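Local coordinates for glutamine amidotransferase domain-containing protein (Streptococcus mutans, PDB 3L7N) that probably acts as a glutamine amidotransferase of class 1, releasing ammonia from glutamine for transfer to an acceptor that is not known, at residues 14-26 with 222-234. Residues are numbered along the deposited sequence; the frame is centred on the assembly and turned at random.
Sequences PGAYLAWAALRGH and NQALYSFLDRLTE
The axes of helices 15-23 and 222-233 cross at -53° and approach to 10.0 Å, bringing the CA atoms of Ala-16 and Asn-222 nearer than those of Arg-24 and Asp-230. Between these ends the Trp-20 side chain is a knob among Tyr-226, Leu-229, Asp-230 and Thr-233. Leu-229 CB lies over one ring face, 3.5 Å from the centroid of the six-membered ring of Trp-20, a CH-pi contact; Arg-24 CG covers the opposite face near its rim. A chi1 of 177° swings the indole away from the backbone N and across the interface, where Trp-20 NE1 bonds to Asp-230 OD1 at 3.2 Å from above the carboxylate plane. In the class 1 amidotransferase fold, this pair packs the C-terminal helix against a helix lying on strands 2-7 and 27-32 of the central sheet. Arg-24 grips Asp-230 side-on in a salt bridge, guanidinium and carboxylate nearly coplanar (8°): NE reaches OD1 at 3.0 Å and NH2 reaches OD2 at 2.8 Å, each using the syn lone pair of its carboxylate oxygen. OD1 therefore accepts from both Trp-20 and Arg-24, and the three bonds restrain carboxylate rotation. Deeper in, Leu-225 CD2 sits 3.9 Å from the Tyr-17 ring centroid, over its face. Ala-16 CB meets Tyr-226 OH at 3.6 Å.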
loop_
_atom_site.group_PDB
_atom_site.type_symbol
_atom_site.label_atom_id
_atom_site.label_comp_id
_atom_site.label_asym_id
_atom_site.label_seq_id
_atom_site.Cartn_x
_atom_site.Cartn_y
_atom_site.Cartn_z
ATOM N N PRO A 14 -4.390 5.619 -6.707
ATOM C CA PRO A 14 -4.051 4.265 -7.079
ATOM C C PRO A 14 -2.754 4.156 -7.974
ATOM O O PRO A 14 -2.225 3.009 -8.199
ATOM C CB PRO A 14 -5.276 3.808 -7.871
ATOM C CG PRO A 14 -5.935 5.051 -8.319
ATOM C CD PRO A 14 -5.617 6.094 -7.369
ATOM N N GLY A 15 -2.301 5.289 -8.530
ATOM C CA GLY A 15 -1.282 5.286 -9.642
ATOM C C GLY A 15 -1.148 4.009 -10.510
ATOM O O GLY A 15 -2.085 3.588 -11.187
ATOM N N ALA A 16 0.005 3.391 -10.477
ATOM C CA ALA A 16 0.241 2.260 -11.350
ATOM C C ALA A 16 -0.677 1.074 -11.126
ATOM O O ALA A 16 -0.771 0.237 -11.991
ATOM C CB ALA A 16 1.661 1.826 -11.282
ATOM N N TYR A 17 -1.324 0.963 -9.920
ATOM C CA TYR A 17 -2.312 -0.139 -9.706
ATOM C C TYR A 17 -3.472 0.063 -10.668
ATOM O O TYR A 17 -3.933 -0.897 -11.345
ATOM C CB TYR A 17 -2.821 -0.173 -8.293
ATOM C CG TYR A 17 -1.827 -0.666 -7.269
ATOM C CD1 TYR A 17 -1.654 -2.049 -7.031
ATOM C CD2 TYR A 17 -1.073 0.251 -6.487
ATOM C CE1 TYR A 17 -0.776 -2.521 -6.035
ATOM C CE2 TYR A 17 -0.121 -0.210 -5.541
ATOM C CZ TYR A 17 0.001 -1.616 -5.316
ATOM O OH TYR A 17 0.895 -2.084 -4.402
ATOM N N LEU A 18 -3.907 1.341 -10.812
ATOM C CA LEU A 18 -4.993 1.671 -11.709
ATOM C C LEU A 18 -4.558 1.465 -13.123
ATOM O O LEU A 18 -5.279 0.822 -13.899
ATOM C CB LEU A 18 -5.458 3.101 -11.507
ATOM C CG LEU A 18 -6.711 3.513 -12.304
ATOM C CD1 LEU A 18 -7.778 2.416 -12.273
ATOM C CD2 LEU A 18 -7.309 4.892 -11.806
ATOM N N ALA A 19 -3.351 1.977 -13.478
ATOM C CA ALA A 19 -2.822 1.819 -14.855
ATOM C C ALA A 19 -2.738 0.357 -15.280
ATOM O O ALA A 19 -3.206 -0.032 -16.373
ATOM C CB ALA A 19 -1.557 2.417 -14.946
ATOM N N TRP A 20 -2.176 -0.461 -14.414
ATOM C CA TRP A 20 -2.176 -1.893 -14.606
ATOM C C TRP A 20 -3.537 -2.383 -14.864
ATOM O O TRP A 20 -3.778 -3.091 -15.839
ATOM C CB TRP A 20 -1.578 -2.620 -13.371
ATOM C CG TRP A 20 -1.635 -4.110 -13.515
ATOM C CD1 TRP A 20 -0.801 -4.908 -14.283
ATOM C CD2 TRP A 20 -2.642 -4.976 -12.983
ATOM N NE1 TRP A 20 -1.230 -6.225 -14.233
ATOM C CE2 TRP A 20 -2.359 -6.297 -13.453
ATOM C CE3 TRP A 20 -3.733 -4.783 -12.114
ATOM C CZ2 TRP A 20 -3.135 -7.431 -13.064
ATOM C CZ3 TRP A 20 -4.547 -5.933 -11.756
ATOM C CH2 TRP A 20 -4.232 -7.214 -12.233
ATOM N N ALA A 21 -4.465 -2.057 -13.962
ATOM C CA ALA A 21 -5.842 -2.539 -14.128
ATOM C C ALA A 21 -6.421 -2.089 -15.488
ATOM O O ALA A 21 -7.115 -2.845 -16.142
ATOM C CB ALA A 21 -6.748 -2.092 -12.940
ATOM N N ALA A 22 -6.076 -0.865 -15.939
ATOM C CA ALA A 22 -6.591 -0.385 -17.225
ATOM C C ALA A 22 -5.998 -1.148 -18.346
ATOM O O ALA A 22 -6.727 -1.626 -19.203
ATOM C CB ALA A 22 -6.355 1.016 -17.390
ATOM N N LEU A 23 -4.644 -1.291 -18.351
ATOM C CA LEU A 23 -3.896 -1.997 -19.498
ATOM C C LEU A 23 -4.307 -3.430 -19.630
ATOM O O LEU A 23 -4.554 -3.906 -20.717
ATOM C CB LEU A 23 -2.410 -1.900 -19.297
ATOM C CG LEU A 23 -1.962 -0.448 -19.210
ATOM C CD1 LEU A 23 -0.563 -0.309 -18.754
ATOM C CD2 LEU A 23 -2.209 0.303 -20.589
ATOM N N ARG A 24 -4.449 -4.112 -18.504
ATOM C CA ARG A 24 -4.833 -5.539 -18.536
ATOM C C ARG A 24 -6.324 -5.739 -18.825
ATOM O O ARG A 24 -6.799 -6.831 -18.842
ATOM C CB ARG A 24 -4.413 -6.241 -17.222
ATOM C CG ARG A 24 -2.995 -5.978 -16.848
ATOM C CD ARG A 24 -2.030 -6.456 -17.946
ATOM N NE ARG A 24 -0.650 -6.555 -17.442
ATOM C CZ ARG A 24 0.347 -5.664 -17.681
ATOM N NH1 ARG A 24 0.169 -4.570 -18.481
ATOM N NH2 ARG A 24 1.512 -5.859 -17.129
ATOM N N GLY A 25 -7.046 -4.645 -19.036
ATOM C CA GLY A 25 -8.437 -4.720 -19.431
ATOM C C GLY A 25 -9.384 -5.118 -18.341
ATOM O O GLY A 25 -10.387 -5.724 -18.601
ATOM N N HIS A 26 -9.105 -4.732 -17.117
ATOM C CA HIS A 26 -10.005 -5.072 -16.024
ATOM C C HIS A 26 -11.087 -4.032 -15.788
ATOM O O HIS A 26 -11.024 -2.922 -16.313
ATOM C CB HIS A 26 -9.223 -5.322 -14.772
ATOM C CG HIS A 26 -8.362 -6.544 -14.844
ATOM N ND1 HIS A 26 -6.991 -6.505 -14.663
ATOM C CD2 HIS A 26 -8.673 -7.846 -15.102
ATOM C CE1 HIS A 26 -6.501 -7.719 -14.816
ATOM N NE2 HIS A 26 -7.504 -8.548 -15.084
ATOM N N ASN A 222 7.146 0.601 -11.058
ATOM C CA ASN A 222 5.869 0.309 -11.741
ATOM C C ASN A 222 5.978 -1.069 -12.364
ATOM O O ASN A 222 5.025 -1.851 -12.386
ATOM C CB ASN A 222 5.571 1.298 -12.863
ATOM C CG ASN A 222 5.517 2.760 -12.412
ATOM O OD1 ASN A 222 5.489 3.656 -13.271
ATOM N ND2 ASN A 222 5.446 3.017 -11.093
ATOM N N GLN A 223 7.125 -1.345 -12.940
ATOM C CA GLN A 223 7.272 -2.523 -13.769
ATOM C C GLN A 223 7.393 -3.797 -12.887
ATOM O O GLN A 223 6.802 -4.857 -13.196
ATOM C CB GLN A 223 8.478 -2.360 -14.736
ATOM C CG GLN A 223 8.657 -3.550 -15.829
ATOM C CD GLN A 223 7.316 -3.930 -16.553
ATOM O OE1 GLN A 223 6.647 -3.049 -17.220
ATOM N NE2 GLN A 223 6.873 -5.225 -16.375
ATOM N N ALA A 224 8.112 -3.672 -11.777
ATOM C CA ALA A 224 8.170 -4.704 -10.822
ATOM C C ALA A 224 6.757 -4.997 -10.344
ATOM O O ALA A 224 6.301 -6.209 -10.367
ATOM C CB ALA A 224 9.014 -4.308 -9.712
ATOM N N LEU A 225 5.999 -3.906 -9.955
ATOM C CA LEU A 225 4.555 -4.047 -9.569
ATOM C C LEU A 225 3.742 -4.824 -10.589
ATOM O O LEU A 225 3.086 -5.799 -10.244
ATOM C CB LEU A 225 3.961 -2.738 -9.359
ATOM C CG LEU A 225 2.616 -2.639 -8.703
ATOM C CD1 LEU A 225 2.516 -3.436 -7.394
ATOM C CD2 LEU A 225 2.380 -1.189 -8.434
ATOM N N TYR A 226 3.822 -4.425 -11.862
ATOM C CA TYR A 226 3.086 -5.119 -12.896
ATOM C C TYR A 226 3.347 -6.585 -12.860
ATOM O O TYR A 226 2.433 -7.384 -13.078
ATOM C CB TYR A 226 3.398 -4.558 -14.298
ATOM C CG TYR A 226 3.022 -3.128 -14.471
ATOM C CD1 TYR A 226 1.990 -2.584 -13.756
ATOM C CD2 TYR A 226 3.697 -2.307 -15.366
ATOM C CE1 TYR A 226 1.643 -1.190 -13.865
ATOM C CE2 TYR A 226 3.340 -0.900 -15.506
ATOM C CZ TYR A 226 2.307 -0.376 -14.737
ATOM O OH TYR A 226 1.956 0.981 -14.814
ATOM N N SER A 227 4.613 -6.975 -12.685
ATOM C CA SER A 227 4.959 -8.446 -12.707
ATOM C C SER A 227 4.294 -9.135 -11.518
ATOM O O SER A 227 3.730 -10.238 -11.675
ATOM C CB SER A 227 6.447 -8.667 -12.642
ATOM O OG SER A 227 6.977 -8.025 -11.460
ATOM N N PHE A 228 4.307 -8.467 -10.338
ATOM C CA PHE A 228 3.567 -8.975 -9.171
ATOM C C PHE A 228 2.030 -9.145 -9.427
ATOM O O PHE A 228 1.478 -10.267 -9.262
ATOM C CB PHE A 228 3.836 -8.144 -7.923
ATOM C CG PHE A 228 2.927 -8.475 -6.765
ATOM C CD1 PHE A 228 3.209 -9.587 -5.916
ATOM C CD2 PHE A 228 1.741 -7.709 -6.529
ATOM C CE1 PHE A 228 2.336 -9.931 -4.839
ATOM C CE2 PHE A 228 0.856 -8.034 -5.459
ATOM C CZ PHE A 228 1.152 -9.161 -4.609
ATOM N N LEU A 229 1.368 -8.089 -9.932
ATOM C CA LEU A 229 -0.101 -8.150 -10.127
ATOM C C LEU A 229 -0.457 -9.177 -11.156
ATOM O O LEU A 229 -1.424 -9.970 -10.963
ATOM C CB LEU A 229 -0.690 -6.764 -10.494
ATOM C CG LEU A 229 -0.462 -5.636 -9.445
ATOM C CD1 LEU A 229 -0.590 -4.211 -10.076
ATOM C CD2 LEU A 229 -1.434 -5.819 -8.339
ATOM N N ASP A 230 0.329 -9.230 -12.237
ATOM C CA ASP A 230 0.129 -10.245 -13.240
ATOM C C ASP A 230 0.207 -11.611 -12.686
ATOM O O ASP A 230 -0.674 -12.500 -12.991
ATOM C CB ASP A 230 1.091 -10.086 -14.344
ATOM C CG ASP A 230 0.662 -9.061 -15.310
ATOM O OD1 ASP A 230 -0.571 -8.998 -15.642
ATOM O OD2 ASP A 230 1.500 -8.294 -15.713
ATOM N N ARG A 231 1.214 -11.839 -11.835
ATOM C CA ARG A 231 1.399 -13.178 -11.283
ATOM C C ARG A 231 0.350 -13.501 -10.223
ATOM O O ARG A 231 -0.163 -14.626 -10.181
ATOM C CB ARG A 231 2.788 -13.361 -10.755
ATOM C CG ARG A 231 3.887 -13.442 -11.842
ATOM C CD ARG A 231 5.219 -13.485 -11.148
ATOM N NE ARG A 231 6.352 -13.488 -12.031
ATOM C CZ ARG A 231 6.835 -14.581 -12.634
ATOM N NH1 ARG A 231 6.193 -15.757 -12.526
ATOM N NH2 ARG A 231 7.953 -14.488 -13.375
ATOM N N LEU A 232 -0.001 -12.498 -9.405
ATOM C CA LEU A 232 -0.955 -12.680 -8.365
ATOM C C LEU A 232 -2.291 -13.110 -8.946
ATOM O O LEU A 232 -3.041 -13.868 -8.331
ATOM C CB LEU A 232 -1.114 -11.415 -7.583
ATOM C CG LEU A 232 -2.242 -11.292 -6.557
ATOM C CD1 LEU A 232 -1.968 -12.202 -5.307
ATOM C CD2 LEU A 232 -2.385 -9.835 -6.106
ATOM N N THR A 233 -2.576 -12.663 -10.146
ATOM C CA THR A 233 -3.950 -12.816 -10.690
ATOM C C THR A 233 -4.056 -13.807 -11.805
ATOM O O THR A 233 -5.111 -14.013 -12.302
ATOM C CB THR A 233 -4.580 -11.451 -11.177
ATOM O OG1 THR A 233 -3.833 -10.939 -12.261
ATOM C CG2 THR A 233 -4.567 -10.488 -10.117
ATOM N N GLU A 234 -2.935 -14.413 -12.184
ATOM C CA GLU A 234 -2.922 -15.397 -13.259
ATOM C C GLU A 234 -3.415 -16.755 -12.770
ATOM O O GLU A 234 -4.375 -17.308 -13.306
ATOM C CB GLU A 234 -1.516 -15.529 -13.848
ATOM C CG GLU A 234 -1.291 -16.809 -14.637
ATOM C CD GLU A 234 0.161 -17.246 -14.637
ATOM O OE1 GLU A 234 0.540 -18.053 -15.512
ATOM O OE2 GLU A 234 0.923 -16.781 -13.764
HETATM O O HOH W 1 4.063 -4.203 -18.303
#